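Local coordinates for protein UDP-N-acetylglucosamine 4-epimerase (Bacillus cereus, PDB 3M2P) that is an epimerase/dehydratase-family enzyme that probably interconverts UDP-N-acetylglucosamine and its C4 epimer, at residues G184-S193 against N248-N257. Residues are numbered along the deposited sequence; the frame is centred on the assembly and turned at random.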
loop_
_atom_site.group_PDB
_atom_site.type_symbol
_atom_site.label_atom_id
_atom_site.label_comp_id
_atom_site.label_asym_id
_atom_site.label_seq_id
_atom_site.Cartn_x
_atom_site.Cartn_y
_atom_site.Cartn_z
ATOM N N GLY A 184 -3.957 37.496 -17.087
ATOM C CA GLY A 184 -2.867 37.955 -17.929
ATOM C C GLY A 184 -1.647 38.287 -17.085
ATOM O O GLY A 184 -1.346 39.454 -16.834
ATOM N N GLU A 185 -0.952 37.252 -16.633
ATOM C CA GLU A 185 0.184 37.426 -15.746
ATOM C C GLU A 185 1.276 36.392 -16.002
ATOM O O GLU A 185 1.003 35.276 -16.442
ATOM C CB GLU A 185 -0.269 37.370 -14.293
ATOM C CG GLU A 185 0.859 37.659 -13.326
ATOM C CD GLU A 185 0.381 37.748 -11.900
ATOM O OE1 GLU A 185 -0.811 38.086 -11.709
ATOM O OE2 GLU A 185 1.195 37.480 -10.982
ATOM N N GLN A 186 2.518 36.761 -15.729
ATOM C CA GLN A 186 3.624 35.888 -16.073
ATOM C C GLN A 186 3.614 34.588 -15.271
ATOM O O GLN A 186 3.695 34.607 -14.042
ATOM C CB GLN A 186 4.962 36.604 -15.899
ATOM C CG GLN A 186 6.102 35.899 -16.611
ATOM C CD GLN A 186 7.402 36.676 -16.562
ATOM O OE1 GLN A 186 7.721 37.309 -15.548
ATOM N NE2 GLN A 186 8.169 36.628 -17.660
ATOM N N LEU A 187 3.506 33.467 -15.981
ATOM C CA LEU A 187 3.761 32.147 -15.405
ATOM C C LEU A 187 5.271 31.923 -15.256
ATOM O O LEU A 187 6.054 32.306 -16.130
ATOM C CB LEU A 187 3.172 31.053 -16.293
ATOM C CG LEU A 187 1.686 30.719 -16.172
ATOM C CD1 LEU A 187 0.846 31.956 -15.915
ATOM C CD2 LEU A 187 1.213 29.987 -17.411
ATOM N N THR A 188 5.677 31.309 -14.146
ATOM C CA THR A 188 7.085 31.009 -13.910
ATOM C C THR A 188 7.278 29.522 -13.647
ATOM O O THR A 188 6.339 28.825 -13.270
ATOM C CB THR A 188 7.655 31.806 -12.720
ATOM O OG1 THR A 188 6.931 31.480 -11.529
ATOM C CG2 THR A 188 7.553 33.290 -12.970
ATOM N N LEU A 189 8.497 29.041 -13.864
ATOM C CA LEU A 189 8.853 27.669 -13.555
ATOM C C LEU A 189 10.157 27.739 -12.807
ATOM O O LEU A 189 11.102 28.322 -13.316
ATOM C CB LEU A 189 9.057 26.875 -14.845
ATOM C CG LEU A 189 7.844 26.546 -15.730
ATOM C CD1 LEU A 189 8.309 26.101 -17.089
ATOM C CD2 LEU A 189 6.960 25.480 -15.112
ATOM N N HIS A 190 10.228 27.162 -11.611
ATOM C CA HIS A 190 11.458 27.241 -10.821
ATOM C C HIS A 190 12.702 27.002 -11.664
ATOM O O HIS A 190 13.643 27.791 -11.640
ATOM C CB HIS A 190 11.460 26.262 -9.644
ATOM C CG HIS A 190 12.666 26.399 -8.763
ATOM N ND1 HIS A 190 13.740 25.535 -8.829
ATOM C CD2 HIS A 190 12.984 27.324 -7.827
ATOM C CE1 HIS A 190 14.662 25.915 -7.961
ATOM N NE2 HIS A 190 14.227 26.997 -7.342
ATOM N N ALA A 191 12.705 25.891 -12.385
ATOM C CA ALA A 191 13.739 25.614 -13.376
ATOM C C ALA A 191 13.110 24.830 -14.527
ATOM O O ALA A 191 11.916 24.545 -14.501
ATOM C CB ALA A 191 14.889 24.841 -12.755
ATOM N N ASN A 192 13.899 24.504 -15.544
ATOM C CA ASN A 192 13.411 23.649 -16.615
ATOM C C ASN A 192 13.475 22.189 -16.216
ATOM O O ASN A 192 14.349 21.787 -15.454
ATOM C CB ASN A 192 14.227 23.859 -17.880
ATOM C CG ASN A 192 13.587 24.842 -18.816
ATOM O OD1 ASN A 192 12.376 24.782 -19.076
ATOM N ND2 ASN A 192 14.395 25.759 -19.342
ATOM N N SER A 193 12.550 21.393 -16.730
ATOM C CA SER A 193 12.539 19.979 -16.396
ATOM C C SER A 193 12.208 19.156 -17.609
ATOM O O SER A 193 11.470 19.591 -18.487
ATOM C CB SER A 193 11.543 19.671 -15.269
ATOM O OG SER A 193 11.923 18.499 -14.558
ATOM N N ASN A 248 3.969 34.582 -22.214
ATOM C CA ASN A 248 4.162 35.097 -20.874
ATOM C C ASN A 248 4.654 33.996 -19.923
ATOM O O ASN A 248 3.951 33.611 -18.988
ATOM C CB ASN A 248 2.864 35.738 -20.369
ATOM C CG ASN A 248 3.115 36.859 -19.370
ATOM O OD1 ASN A 248 4.265 37.210 -19.090
ATOM N ND2 ASN A 248 2.040 37.431 -18.832
ATOM N N LEU A 249 5.860 33.485 -20.173
ATOM C CA LEU A 249 6.464 32.458 -19.319
ATOM C C LEU A 249 7.893 32.817 -18.890
ATOM O O LEU A 249 8.718 33.222 -19.706
ATOM C CB LEU A 249 6.451 31.101 -20.026
ATOM C CG LEU A 249 7.146 29.911 -19.361
ATOM C CD1 LEU A 249 6.550 29.569 -17.992
ATOM C CD2 LEU A 249 7.086 28.708 -20.288
ATOM N N LEU A 250 8.173 32.666 -17.601
ATOM C CA LEU A 250 9.476 32.993 -17.045
ATOM C C LEU A 250 10.073 31.732 -16.439
ATOM O O LEU A 250 9.400 31.009 -15.714
ATOM C CB LEU A 250 9.308 34.059 -15.954
ATOM C CG LEU A 250 10.459 34.873 -15.342
ATOM C CD1 LEU A 250 11.669 34.022 -14.980
ATOM C CD2 LEU A 250 10.852 36.015 -16.260
ATOM N N VAL A 251 11.333 31.454 -16.736
ATOM C CA VAL A 251 12.042 30.413 -16.006
ATOM C C VAL A 251 13.009 31.064 -15.006
ATOM O O VAL A 251 14.012 31.680 -15.397
ATOM C CB VAL A 251 12.776 29.450 -16.948
ATOM C CG1 VAL A 251 13.512 28.392 -16.145
ATOM C CG2 VAL A 251 11.789 28.798 -17.889
ATOM N N LYS A 252 12.688 30.930 -13.717
ATOM C CA LYS A 252 13.409 31.610 -12.635
ATOM C C LYS A 252 14.906 31.281 -12.526
ATOM O O LYS A 252 15.712 32.173 -12.281
ATOM C CB LYS A 252 12.710 31.365 -11.290
ATOM C CG LYS A 252 11.394 32.126 -11.126
ATOM C CD LYS A 252 10.431 31.414 -10.187
ATOM C CE LYS A 252 10.644 31.785 -8.738
ATOM N NZ LYS A 252 9.876 30.896 -7.803
ATOM N N ASN A 253 15.271 30.015 -12.708
ATOM C CA ASN A 253 16.654 29.564 -12.536
ATOM C C ASN A 253 17.164 28.725 -13.699
ATOM O O ASN A 253 16.388 28.047 -14.377
ATOM C CB ASN A 253 16.789 28.734 -11.261
ATOM C CG ASN A 253 16.632 29.553 -10.003
ATOM O OD1 ASN A 253 17.224 30.626 -9.861
ATOM N ND2 ASN A 253 15.848 29.039 -9.067
ATOM N N PRO A 254 18.480 28.763 -13.938
ATOM C CA PRO A 254 19.067 27.921 -14.990
ATOM C C PRO A 254 19.196 26.481 -14.516
ATOM O O PRO A 254 19.026 26.225 -13.324
ATOM C CB PRO A 254 20.456 28.541 -15.200
ATOM C CG PRO A 254 20.345 29.926 -14.635
ATOM C CD PRO A 254 19.429 29.783 -13.462
ATOM N N ASN A 255 19.492 25.572 -15.442
ATOM C CA ASN A 255 19.666 24.144 -15.156
ATOM C C ASN A 255 18.367 23.373 -14.974
ATOM O O ASN A 255 17.277 23.869 -15.281
ATOM C CB ASN A 255 20.544 23.911 -13.925
ATOM C CG ASN A 255 21.785 24.758 -13.931
ATOM O OD1 ASN A 255 22.452 24.896 -14.956
ATOM N ND2 ASN A 255 22.105 25.340 -12.775
ATOM N N ALA A 256 18.517 22.153 -14.461
ATOM C CA ALA A 256 17.405 21.248 -14.182
ATOM C C ALA A 256 16.793 21.480 -12.795
ATOM O O ALA A 256 17.512 21.665 -11.815
ATOM C CB ALA A 256 17.872 19.811 -14.308
ATOM N N ASN A 257 15.461 21.470 -12.735
ATOM C CA ASN A 257 14.714 21.541 -11.476
ATOM C C ASN A 257 15.124 20.423 -10.518
ATOM O O ASN A 257 15.652 20.683 -9.426
ATOM C CB ASN A 257 13.200 21.483 -11.741
ATOM C CG ASN A 257 12.369 21.912 -10.536
ATOM O OD1 ASN A 257 12.725 21.631 -9.395
ATOM N ND2 ASN A 257 11.256 22.590 -10.789
#
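Thr188 and Leu250 form the middle pair of a short parallel ladder in which strand 187-189 pairs with strand 249-251, their directions 24° apart. The alternation of bonds establishes the register: Leu187 N donates to Asn248 O, Leu187 O accepts from Leu250 N, Leu189 N donates to Leu250 O, and Leu189 O accepts from Lys252 N at 3.1 Å. Both backbone polar groups of Leu187 and of Leu189 are thus used, as is usual for alternate residues of a parallel pair.

The side chains divide between two faces. On one, Leu249 has CG anti to N (chi1 175°) and the second torsion turning CD1 back toward the partner strand, 4.0 Å from CG of Leu189 and 4.1 Å from CB of Leu187. Helix 173-182, through Phe177, and helix 232-242, through Tyr233 and Asn237, pack against these leucines. On the other face, Thr188 and Leu250 run side by side in the same direction, with Thr188 CG2 3.5 Å from Leu250 CB. The Gln186 chain, extended beyond CG, lays its amide along CB and CD2 of Leu250, while the CB of Gln186 lies beside Asn248 OD1. The ND2 of Asn248 bonds to Asn245.

Past the His190-Lys252 pair the register shifts by two, and a separate bridge joins Asn192 to Ala256. Ala191 CB points into the turn, 3.4 Å from Asn257 N, and that same N-H bonds to Asn192 O at 3.0 Å, with an N-H...O angle of 160°. The arrangement is a two-stranded parallel sheet, separate from the main Rossmann-type sheet and lying against helices 173-182 and 232-242, as in the smaller C-terminal substrate-binding domain of extended short-chain dehydrogenases/reductases.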